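Local structure of putative adhesin (Bacteroides thetaiotaomicron, 4QDG) at residues N152-Q158 with W279-L285; E173-I179 with E189-Y195; P197-A203 with V215-L221. The protein probably serves as an outer-membrane lipoprotein of the FimB/Mfa2 family, consistent with a role in anchoring or building a fimbrillin-type pilus in a gut bacterium. All blocks are in the same frame, centred on the assembly; numbering follows the deposited sequence.

Contact 1 of 3, residues N152-Q158 with W279-L285; sequences NIRVVLQ and WSMIFFL
The carbonyl oxygen of Trp279 is gripped by one backbone amide and probably also by a water. The backbone N of Arg154 donates to Trp279 O at 2.8 Å. Water 1 lies 2.9 Å from Trp279 O, probably donates to it, and accepts from Asn152 ND2. The water thus bridges the two strands at their N-terminal end. Asn152 ND2 also bonds to Glu220 OE1, and its OD1 to Trp198 NE1. Seven backbone bonds form the ladder, from Trp279 N to Asn152 O through to Leu285 N to Gln158 O. This is regular parallel pairing between strands 140-159 and 278-285, in a protein whose family belongs to the transthyretin clan. Ile153, Val155 and Leu157 lie on one face with Trp279, Met281 and Phe283. That face is packed against strands 170-176 and 246-251 and helix 252-263. The Trp279 ring lies beside Ile153, with CD1 3.9 Å from Ile153 CG1, and turns its edge to Asn152 O. Its NE1 bonds to Asn151 OD1, and Asn151 is a magnesium ligand. Val155 CG1 meets Phe283 CE1 at 4.0 Å. On the other face Val156 CB touches Ile282 CG1 at 3.8 Å. The extended Gln158 side chain runs along the Phe284 ring. Its CD is 3.8 Å from Phe284 CE1, with amide and ring planes 62° apart. Ile282 CG2 lies over one face of the Phe284 ring, toward the rim.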
loop_
_atom_site.group_PDB
_atom_site.type_symbol
_atom_site.label_atom_id
_atom_site.label_comp_id
_atom_site.label_asym_id
_atom_site.label_seq_id
_atom_site.Cartn_x
_atom_site.Cartn_y
_atom_site.Cartn_z
ATOM N N ASN A 152 -3.392 0.012 -4.987
ATOM C CA ASN A 152 -3.988 0.531 -6.212
ATOM C C ASN A 152 -5.301 -0.196 -6.390
ATOM O O ASN A 152 -5.329 -1.419 -6.320
ATOM C CB ASN A 152 -3.074 0.382 -7.456
ATOM C CG ASN A 152 -3.630 1.147 -8.643
ATOM O OD1 ASN A 152 -3.562 2.366 -8.685
ATOM N ND2 ASN A 152 -4.322 0.465 -9.560
ATOM N N ILE A 153 -6.392 0.562 -6.519
ATOM C CA ILE A 153 -7.737 0.015 -6.691
ATOM C C ILE A 153 -8.288 0.530 -8.032
ATOM O O ILE A 153 -8.391 1.732 -8.224
ATOM C CB ILE A 153 -8.661 0.364 -5.478
ATOM C CG1 ILE A 153 -8.105 -0.250 -4.192
ATOM C CG2 ILE A 153 -10.102 -0.146 -5.702
ATOM C CD1 ILE A 153 -8.005 0.629 -3.019
ATOM N N ARG A 154 -8.568 -0.399 -8.947
ATOM C CA ARG A 154 -9.156 -0.101 -10.243
ATOM C C ARG A 154 -10.646 -0.446 -10.153
ATOM O O ARG A 154 -11.007 -1.595 -9.957
ATOM C CB ARG A 154 -8.440 -0.841 -11.396
ATOM C CG ARG A 154 -9.041 -0.612 -12.808
ATOM C CD ARG A 154 -8.236 -1.399 -13.838
ATOM N NE ARG A 154 -8.751 -1.341 -15.212
ATOM C CZ ARG A 154 -8.347 -0.489 -16.157
ATOM N NH1 ARG A 154 -7.463 0.464 -15.871
ATOM N NH2 ARG A 154 -8.837 -0.571 -17.388
ATOM N N VAL A 155 -11.504 0.585 -10.262
ATOM C CA VAL A 155 -12.948 0.455 -10.208
ATOM C C VAL A 155 -13.472 0.478 -11.617
ATOM O O VAL A 155 -13.194 1.419 -12.349
ATOM C CB VAL A 155 -13.591 1.552 -9.311
ATOM C CG1 VAL A 155 -15.101 1.367 -9.230
ATOM C CG2 VAL A 155 -12.970 1.535 -7.899
ATOM N N VAL A 156 -14.249 -0.550 -12.005
ATOM C CA VAL A 156 -14.823 -0.654 -13.338
ATOM C C VAL A 156 -16.361 -0.648 -13.268
ATOM O O VAL A 156 -16.946 -1.305 -12.411
ATOM C CB VAL A 156 -14.275 -1.889 -14.097
ATOM C CG1 VAL A 156 -15.001 -2.116 -15.430
ATOM C CG2 VAL A 156 -12.770 -1.758 -14.339
ATOM N N LEU A 157 -16.998 0.139 -14.158
ATOM C CA LEU A 157 -18.450 0.188 -14.322
ATOM C C LEU A 157 -18.752 -0.414 -15.671
ATOM O O LEU A 157 -18.205 0.031 -16.675
ATOM C CB LEU A 157 -19.028 1.604 -14.180
ATOM C CG LEU A 157 -18.630 2.436 -12.960
ATOM C CD1 LEU A 157 -19.333 3.753 -12.985
ATOM C CD2 LEU A 157 -18.942 1.693 -11.650
ATOM N N GLN A 158 -19.532 -1.513 -15.678
ATOM C CA GLN A 158 -19.856 -2.278 -16.874
ATOM C C GLN A 158 -21.345 -2.519 -17.000
ATOM O O GLN A 158 -21.965 -2.974 -16.057
ATOM C CB GLN A 158 -19.129 -3.621 -16.816
ATOM C CG GLN A 158 -19.356 -4.522 -18.051
ATOM C CD GLN A 158 -18.323 -5.610 -18.174
ATOM O OE1 GLN A 158 -17.226 -5.535 -17.597
ATOM N NE2 GLN A 158 -18.631 -6.621 -18.972
ATOM N N TRP A 279 -5.621 -4.161 -6.817
ATOM C CA TRP A 279 -7.026 -4.539 -6.704
ATOM C C TRP A 279 -7.828 -4.075 -7.885
ATOM O O TRP A 279 -7.566 -2.997 -8.431
ATOM C CB TRP A 279 -7.620 -3.901 -5.439
ATOM C CG TRP A 279 -6.858 -4.159 -4.168
ATOM C CD1 TRP A 279 -5.901 -3.364 -3.609
ATOM C CD2 TRP A 279 -7.075 -5.236 -3.246
ATOM N NE1 TRP A 279 -5.467 -3.904 -2.424
ATOM C CE2 TRP A 279 -6.177 -5.050 -2.168
ATOM C CE3 TRP A 279 -7.906 -6.374 -3.253
ATOM C CZ2 TRP A 279 -6.115 -5.936 -1.082
ATOM C CZ3 TRP A 279 -7.840 -7.255 -2.180
ATOM C CH2 TRP A 279 -6.948 -7.032 -1.114
ATOM N N SER A 280 -8.851 -4.845 -8.255
ATOM C CA SER A 280 -9.758 -4.455 -9.328
ATOM C C SER A 280 -11.156 -4.875 -8.961
ATOM O O SER A 280 -11.351 -5.933 -8.345
ATOM C CB SER A 280 -9.327 -4.976 -10.698
ATOM O OG SER A 280 -9.413 -6.381 -10.826
HETATM N N MSE A 281 -12.120 -3.994 -9.218
HETATM C CA MSE A 281 -13.508 -4.268 -8.864
HETATM C C MSE A 281 -14.433 -3.874 -9.992
HETATM O O MSE A 281 -14.451 -2.714 -10.396
HETATM C CB MSE A 281 -13.906 -3.532 -7.590
HETATM C CG MSE A 281 -13.020 -3.815 -6.404
HETATM SE SE MSE A 281 -13.590 -2.714 -4.895
HETATM C CE MSE A 281 -15.140 -3.786 -4.321
ATOM N N ILE A 282 -15.215 -4.833 -10.477
ATOM C CA ILE A 282 -16.167 -4.588 -11.557
ATOM C C ILE A 282 -17.576 -4.586 -10.980
ATOM O O ILE A 282 -18.000 -5.573 -10.380
ATOM C CB ILE A 282 -16.039 -5.585 -12.741
ATOM C CG1 ILE A 282 -14.578 -5.625 -13.271
ATOM C CG2 ILE A 282 -17.031 -5.208 -13.850
ATOM C CD1 ILE A 282 -14.289 -6.755 -14.202
ATOM N N PHE A 283 -18.275 -3.461 -11.162
ATOM C CA PHE A 283 -19.664 -3.294 -10.765
ATOM C C PHE A 283 -20.516 -3.313 -12.039
ATOM O O PHE A 283 -20.180 -2.643 -13.021
ATOM C CB PHE A 283 -19.862 -1.998 -9.953
ATOM C CG PHE A 283 -19.119 -1.954 -8.631
ATOM C CD1 PHE A 283 -17.788 -1.555 -8.572
ATOM C CD2 PHE A 283 -19.762 -2.280 -7.443
ATOM C CE1 PHE A 283 -17.103 -1.515 -7.349
ATOM C CE2 PHE A 283 -19.078 -2.244 -6.226
ATOM C CZ PHE A 283 -17.752 -1.852 -6.186
ATOM N N PHE A 284 -21.596 -4.096 -12.033
ATOM C CA PHE A 284 -22.471 -4.202 -13.205
ATOM C C PHE A 284 -23.664 -3.268 -13.049
ATOM O O PHE A 284 -24.233 -3.161 -11.959
ATOM C CB PHE A 284 -22.899 -5.655 -13.467
ATOM C CG PHE A 284 -21.695 -6.521 -13.740
ATOM C CD1 PHE A 284 -21.146 -6.593 -15.020
ATOM C CD2 PHE A 284 -21.065 -7.208 -12.708
ATOM C CE1 PHE A 284 -20.015 -7.373 -15.267
ATOM C CE2 PHE A 284 -19.919 -7.951 -12.945
ATOM C CZ PHE A 284 -19.389 -8.020 -14.218
ATOM N N LEU A 285 -23.974 -2.537 -14.130
ATOM C CA LEU A 285 -25.046 -1.547 -14.134
ATOM C C LEU A 285 -26.170 -1.938 -15.061
ATOM O O LEU A 285 -25.956 -2.555 -16.103
ATOM C CB LEU A 285 -24.533 -0.139 -14.540
ATOM C CG LEU A 285 -23.271 0.411 -13.823
ATOM C CD1 LEU A 285 -22.947 1.823 -14.307
ATOM C CD2 LEU A 285 -23.410 0.372 -12.299
HETATM O O HOH W 1 -5.003 -2.233 -9.613
#

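Contact 2 of 3, residues E173-I179 with E189-Y195; sequences EITDDNI and ENGMVTY
Strands 173-176 and 193-195 run antiparallel, with Ile174-Tyr195 and Asp176-Val193 as hydrogen-bonded pairs and Thr175-Thr194 as a non-hydrogen-bonded pair between them. Beyond the strands, the carboxylate of Asp177 holds the turn at Asn190 and Gly191. Asn190 N donates to the syn lone pair of Asp177 OD1 at 2.9 Å. Gly191 N reaches Asp177 OD2 at 2.8 Å from above the carboxylate plane, 42° out of it. At the Gly191 backbone angles (phi 103°) a CB would press on Asn190 O, which by itself calls for glycine. Tyr195 OH donates to Asn178 OD1 at 2.7 Å and accepts from Ser224 N. The hydroxyl sits 36° above the Asn178 carbonyl plane, not on a lone pair, with OD1 at the ring edge and amide and ring nearly perpendicular. Ile179 CG2 lies 3.5 Å from Tyr195 OH and 3.8 Å from Val193 CG2. Thr175 CG2 touches the selenium of selenomethionine Met192 at 3.8 Å. Strand 193-195 edges a four-stranded antiparallel sheet within this chain. The two amides probably offset the like charge of Glu189, whose OE2 is 4.4 Å from Asp177 OD2. The buried phenol of Tyr195 has both donor and acceptor partners, which should fix its hydroxyl rotation.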
loop_
_atom_site.group_PDB
_atom_site.type_symbol
_atom_site.label_atom_id
_atom_site.label_comp_id
_atom_site.label_asym_id
_atom_site.label_seq_id
_atom_site.Cartn_x
_atom_site.Cartn_y
_atom_site.Cartn_z
ATOM N N GLU A 173 -14.649 8.020 -5.474
ATOM C CA GLU A 173 -13.961 8.422 -4.245
ATOM C C GLU A 173 -13.733 7.259 -3.327
ATOM O O GLU A 173 -14.526 6.311 -3.299
ATOM C CB GLU A 173 -14.788 9.454 -3.466
ATOM C CG GLU A 173 -14.797 10.846 -4.043
ATOM C CD GLU A 173 -15.985 11.704 -3.640
ATOM O OE1 GLU A 173 -16.890 11.217 -2.921
ATOM O OE2 GLU A 173 -16.007 12.880 -4.063
ATOM N N ILE A 174 -12.668 7.374 -2.526
ATOM C CA ILE A 174 -12.375 6.484 -1.423
ATOM C C ILE A 174 -12.163 7.387 -0.234
ATOM O O ILE A 174 -11.306 8.259 -0.283
ATOM C CB ILE A 174 -11.239 5.448 -1.625
ATOM C CG1 ILE A 174 -11.653 4.400 -2.663
ATOM C CG2 ILE A 174 -10.893 4.763 -0.289
ATOM C CD1 ILE A 174 -10.514 3.463 -3.178
ATOM N N THR A 175 -13.025 7.265 0.784
ATOM C CA THR A 175 -12.833 7.982 2.031
ATOM C C THR A 175 -12.223 6.986 3.025
ATOM O O THR A 175 -12.650 5.823 3.117
ATOM C CB THR A 175 -14.108 8.636 2.555
ATOM O OG1 THR A 175 -15.167 7.670 2.589
ATOM C CG2 THR A 175 -14.483 9.905 1.786
ATOM N N ASP A 176 -11.212 7.449 3.757
ATOM C CA ASP A 176 -10.511 6.635 4.752
ATOM C C ASP A 176 -9.789 7.537 5.700
ATOM O O ASP A 176 -9.678 8.726 5.443
ATOM C CB ASP A 176 -9.509 5.666 4.058
ATOM C CG ASP A 176 -9.161 4.412 4.839
ATOM O OD1 ASP A 176 -9.409 4.382 6.086
ATOM O OD2 ASP A 176 -8.721 3.429 4.206
ATOM N N ASP A 177 -9.292 6.975 6.801
ATOM C CA ASP A 177 -8.477 7.681 7.777
ATOM C C ASP A 177 -7.229 6.813 7.944
ATOM O O ASP A 177 -7.110 6.056 8.903
ATOM C CB ASP A 177 -9.267 7.937 9.090
ATOM C CG ASP A 177 -8.552 8.824 10.100
ATOM O OD1 ASP A 177 -7.295 8.920 10.035
ATOM O OD2 ASP A 177 -9.243 9.406 10.975
ATOM N N ASN A 178 -6.325 6.871 6.957
ATOM C CA ASN A 178 -5.169 5.971 6.942
ATOM C C ASN A 178 -3.858 6.618 6.461
ATOM O O ASN A 178 -3.022 5.904 5.936
ATOM C CB ASN A 178 -5.508 4.764 6.012
ATOM C CG ASN A 178 -5.750 5.117 4.564
ATOM O OD1 ASN A 178 -6.036 6.260 4.233
ATOM N ND2 ASN A 178 -5.645 4.128 3.652
ATOM N N ILE A 179 -3.663 7.934 6.633
ATOM C CA ILE A 179 -2.464 8.585 6.100
ATOM C C ILE A 179 -1.384 8.847 7.177
ATOM O O ILE A 179 -0.316 9.367 6.832
ATOM C CB ILE A 179 -2.781 9.873 5.302
ATOM C CG1 ILE A 179 -3.278 11.020 6.196
ATOM C CG2 ILE A 179 -3.700 9.578 4.120
ATOM C CD1 ILE A 179 -2.876 12.385 5.681
ATOM N N GLU A 189 -5.398 7.521 14.132
ATOM C CA GLU A 189 -6.552 8.361 13.763
ATOM C C GLU A 189 -6.115 9.824 13.579
ATOM O O GLU A 189 -5.551 10.420 14.493
ATOM C CB GLU A 189 -7.676 8.225 14.799
ATOM C CG GLU A 189 -9.016 8.701 14.268
ATOM C CD GLU A 189 -10.243 8.358 15.093
ATOM O OE1 GLU A 189 -10.122 7.578 16.066
ATOM O OE2 GLU A 189 -11.333 8.880 14.767
ATOM N N ASN A 190 -6.317 10.372 12.370
ATOM C CA ASN A 190 -5.836 11.710 12.021
ATOM C C ASN A 190 -6.898 12.552 11.279
ATOM O O ASN A 190 -6.650 13.717 10.944
ATOM C CB ASN A 190 -4.575 11.558 11.148
ATOM C CG ASN A 190 -3.776 12.831 10.980
ATOM O OD1 ASN A 190 -3.323 13.444 11.946
ATOM N ND2 ASN A 190 -3.632 13.287 9.758
ATOM N N GLY A 191 -8.073 11.977 11.071
ATOM C CA GLY A 191 -9.165 12.623 10.355
ATOM C C GLY A 191 -9.284 12.063 8.943
ATOM O O GLY A 191 -8.276 11.723 8.292
HETATM N N MSE A 192 -10.533 11.961 8.465
HETATM C CA MSE A 192 -10.877 11.440 7.162
HETATM C C MSE A 192 -10.201 12.212 6.032
HETATM O O MSE A 192 -10.089 13.440 6.072
HETATM C CB MSE A 192 -12.396 11.488 6.991
HETATM C CG MSE A 192 -12.883 10.826 5.717
HETATM SE SE MSE A 192 -14.717 11.311 5.279
HETATM C CE MSE A 192 -14.366 13.126 4.455
ATOM N N VAL A 193 -9.761 11.471 5.026
ATOM C CA VAL A 193 -9.190 11.994 3.778
ATOM C C VAL A 193 -10.043 11.445 2.644
ATOM O O VAL A 193 -10.653 10.387 2.796
ATOM C CB VAL A 193 -7.672 11.697 3.554
ATOM C CG1 VAL A 193 -6.821 12.321 4.650
ATOM C CG2 VAL A 193 -7.391 10.199 3.404
ATOM N N THR A 194 -10.077 12.155 1.519
ATOM C CA THR A 194 -10.773 11.716 0.323
ATOM C C THR A 194 -9.726 11.467 -0.778
ATOM O O THR A 194 -8.961 12.365 -1.124
ATOM C CB THR A 194 -11.842 12.747 -0.088
ATOM O OG1 THR A 194 -12.782 12.869 0.970
ATOM C CG2 THR A 194 -12.572 12.358 -1.369
ATOM N N TYR A 195 -9.692 10.246 -1.306
ATOM C CA TYR A 195 -8.864 9.897 -2.447
ATOM C C TYR A 195 -9.732 10.024 -3.695
ATOM O O TYR A 195 -10.889 9.580 -3.683
ATOM C CB TYR A 195 -8.312 8.452 -2.343
ATOM C CG TYR A 195 -7.377 8.172 -1.181
ATOM C CD1 TYR A 195 -6.012 8.440 -1.277
ATOM C CD2 TYR A 195 -7.839 7.541 -0.033
ATOM C CE1 TYR A 195 -5.148 8.158 -0.222
ATOM C CE2 TYR A 195 -6.978 7.203 1.002
ATOM C CZ TYR A 195 -5.633 7.509 0.907
ATOM O OH TYR A 195 -4.817 7.142 1.947
#

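Contact 3 of 3, residues P197-A203 with V215-L221; sequences PWAQGQA and VVAYAEL
A beta hairpin of strands 199-207 and 213-223 contains this contact. Segments 197-203 and 215-221 run antiparallel, and six backbone bonds join them. Gly201 and Tyr218 form a hydrogen-bonded pair, with Tyr218 N to Gly201 O at 2.8 Å. The Tyr218 ring reaches across onto the Gly201 backbone. Its CG stands between the backbone N and the carbonyl carbon (chi1 77°), which lays one ring face under the glycine backbone. Gly201 N lies 3.6 Å above the ring plane, over its centre. A CB at Gly201 would lie tight against Tyr218 CE2. Ala203 CB is 4.1 Å from Tyr218 CD2, and Arg154 makes a cation-pi contact with the ring. The hairpin is joined to strand 140-159 through strand 213-223, by backbone bonds from Leu221, Ala219 and Ala217. At the start of segment 197-203, Trp198 N donates to Glu220 O at 2.9 Å. Glu220 CB packs on one face of the Trp198 ring, 3.5 Å from NE1, and Ala199 CB lies over the same face, toward the rim. Trp198 NE1 itself bonds to Asn152 OD1. The bent Glu220 side chain is held by a salt bridge to Arg154 and a hydrogen bond to Asn152. On the other face, Pro197 CG touches Ala219 CB at 3.7 Å, near Phe172 of strand 170-176. Further along, Val215 CG1 packs against the amide end of Gln202, 3.7 Å from NE2, while Gln202 NE2 bonds to Val165 O.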
loop_
_atom_site.group_PDB
_atom_site.type_symbol
_atom_site.label_atom_id
_atom_site.label_comp_id
_atom_site.label_asym_id
_atom_site.label_seq_id
_atom_site.Cartn_x
_atom_site.Cartn_y
_atom_site.Cartn_z
ATOM N N PRO A 197 -9.483 9.607 -8.295
ATOM C CA PRO A 197 -8.642 8.857 -9.254
ATOM C C PRO A 197 -7.460 9.624 -9.851
ATOM O O PRO A 197 -7.548 10.822 -10.147
ATOM C CB PRO A 197 -9.629 8.495 -10.358
ATOM C CG PRO A 197 -10.988 8.545 -9.689
ATOM C CD PRO A 197 -10.871 9.724 -8.793
ATOM N N TRP A 198 -6.349 8.911 -10.014
ATOM C CA TRP A 198 -5.124 9.383 -10.650
ATOM C C TRP A 198 -5.238 9.117 -12.174
ATOM O O TRP A 198 -4.535 9.726 -12.965
ATOM C CB TRP A 198 -3.854 8.737 -10.031
ATOM C CG TRP A 198 -3.737 7.246 -10.169
ATOM C CD1 TRP A 198 -4.107 6.314 -9.248
ATOM C CD2 TRP A 198 -3.163 6.517 -11.268
ATOM N NE1 TRP A 198 -3.753 5.062 -9.677
ATOM C CE2 TRP A 198 -3.215 5.148 -10.931
ATOM C CE3 TRP A 198 -2.551 6.891 -12.479
ATOM C CZ2 TRP A 198 -2.752 4.141 -11.794
ATOM C CZ3 TRP A 198 -2.083 5.893 -13.327
ATOM C CH2 TRP A 198 -2.208 4.533 -12.993
ATOM N N ALA A 199 -6.134 8.208 -12.563
ATOM C CA ALA A 199 -6.470 7.833 -13.938
ATOM C C ALA A 199 -7.938 7.457 -14.002
ATOM O O ALA A 199 -8.468 6.879 -13.057
ATOM C CB ALA A 199 -5.601 6.683 -14.413
ATOM N N GLN A 200 -8.602 7.835 -15.085
ATOM C CA GLN A 200 -10.022 7.586 -15.343
ATOM C C GLN A 200 -10.240 7.630 -16.855
ATOM O O GLN A 200 -9.598 8.413 -17.546
ATOM C CB GLN A 200 -10.882 8.637 -14.613
ATOM C CG GLN A 200 -12.400 8.477 -14.759
ATOM C CD GLN A 200 -13.167 9.372 -13.832
ATOM O OE1 GLN A 200 -12.655 9.844 -12.817
ATOM N NE2 GLN A 200 -14.440 9.584 -14.137
ATOM N N GLY A 201 -11.116 6.778 -17.348
ATOM C CA GLY A 201 -11.410 6.701 -18.768
ATOM C C GLY A 201 -12.325 5.556 -19.119
ATOM O O GLY A 201 -13.109 5.076 -18.292
ATOM N N GLN A 202 -12.212 5.113 -20.364
ATOM C CA GLN A 202 -12.966 4.005 -20.892
ATOM C C GLN A 202 -12.011 2.908 -21.335
ATOM O O GLN A 202 -10.868 3.184 -21.704
ATOM C CB GLN A 202 -13.876 4.460 -22.046
ATOM C CG GLN A 202 -15.128 5.206 -21.573
ATOM C CD GLN A 202 -16.002 5.692 -22.701
ATOM O OE1 GLN A 202 -15.532 6.257 -23.685
ATOM N NE2 GLN A 202 -17.295 5.512 -22.566
ATOM N N ALA A 203 -12.477 1.648 -21.257
ATOM C CA ALA A 203 -11.705 0.481 -21.689
ATOM C C ALA A 203 -12.609 -0.501 -22.412
ATOM O O ALA A 203 -13.827 -0.416 -22.297
ATOM C CB ALA A 203 -11.031 -0.192 -20.497
ATOM N N VAL A 215 -17.854 -1.405 -23.921
ATOM C CA VAL A 215 -17.033 -0.291 -23.444
ATOM C C VAL A 215 -17.415 -0.016 -22.002
ATOM O O VAL A 215 -18.579 0.226 -21.673
ATOM C CB VAL A 215 -17.140 0.967 -24.351
ATOM C CG1 VAL A 215 -16.305 2.122 -23.790
ATOM C CG2 VAL A 215 -16.705 0.653 -25.774
ATOM N N VAL A 216 -16.412 -0.108 -21.141
ATOM C CA VAL A 216 -16.594 0.074 -19.717
ATOM C C VAL A 216 -15.935 1.380 -19.285
ATOM O O VAL A 216 -15.068 1.906 -19.982
ATOM C CB VAL A 216 -16.046 -1.160 -18.926
ATOM C CG1 VAL A 216 -16.656 -2.455 -19.432
ATOM C CG2 VAL A 216 -14.535 -1.242 -18.969
ATOM N N ALA A 217 -16.338 1.868 -18.125
ATOM C CA ALA A 217 -15.751 3.029 -17.466
ATOM C C ALA A 217 -14.775 2.513 -16.421
ATOM O O ALA A 217 -15.036 1.478 -15.786
ATOM C CB ALA A 217 -16.852 3.869 -16.813
ATOM N N TYR A 218 -13.665 3.208 -16.216
ATOM C CA TYR A 218 -12.726 2.795 -15.173
ATOM C C TYR A 218 -12.181 4.007 -14.472
ATOM O O TYR A 218 -12.126 5.080 -15.067
ATOM C CB TYR A 218 -11.569 1.914 -15.720
ATOM C CG TYR A 218 -10.492 2.686 -16.447
ATOM C CD1 TYR A 218 -9.422 3.250 -15.754
ATOM C CD2 TYR A 218 -10.534 2.846 -17.825
ATOM C CE1 TYR A 218 -8.442 3.994 -16.415
ATOM C CE2 TYR A 218 -9.558 3.589 -18.499
ATOM C CZ TYR A 218 -8.519 4.168 -17.786
ATOM O OH TYR A 218 -7.566 4.903 -18.443
ATOM N N ALA A 219 -11.762 3.814 -13.217
ATOM C CA ALA A 219 -11.072 4.762 -12.365
ATOM C C ALA A 219 -9.999 4.021 -11.541
ATOM O O ALA A 219 -10.275 2.984 -10.939
ATOM C CB ALA A 219 -12.041 5.463 -11.439
ATOM N N GLU A 220 -8.778 4.556 -11.536
ATOM C CA GLU A 220 -7.684 4.015 -10.756
ATOM C C GLU A 220 -7.455 4.924 -9.556
ATOM O O GLU A 220 -7.244 6.125 -9.733
ATOM C CB GLU A 220 -6.433 3.880 -11.602
ATOM C CG GLU A 220 -6.649 3.056 -12.862
ATOM C CD GLU A 220 -5.826 1.790 -12.993
ATOM O OE1 GLU A 220 -5.279 1.306 -11.979
ATOM O OE2 GLU A 220 -5.723 1.287 -14.131
ATOM N N LEU A 221 -7.531 4.369 -8.340
ATOM C CA LEU A 221 -7.318 5.137 -7.114
ATOM C C LEU A 221 -6.146 4.524 -6.347
ATOM O O LEU A 221 -6.026 3.307 -6.262
ATOM C CB LEU A 221 -8.600 5.149 -6.251
ATOM C CG LEU A 221 -9.819 5.820 -6.831
ATOM C CD1 LEU A 221 -10.857 4.778 -7.198
ATOM C CD2 LEU A 221 -10.371 6.817 -5.842
#

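In the fold
Of the strands in these contacts, 140-159 comes first, and its partner in contact 1 arrives some 120 residues later. Contacts 2 and 3 both fall within that long loop. They follow one another: 173-179 meets 189-195 after a short excursion, then 197-203 meets 215-221 in the hairpin. Contact 3 lies beside contact 1, centres about 9 Å apart, since strands 140-159 and 213-223 are neighbours; polar side chains also link the two. Contact 2 belongs to a separate four-stranded antiparallel sheet, centred about 20 Å from contact 1. Ile174 packs there on Ile153 and Leu221, joining that sheet to the strands of contacts 1 and 3.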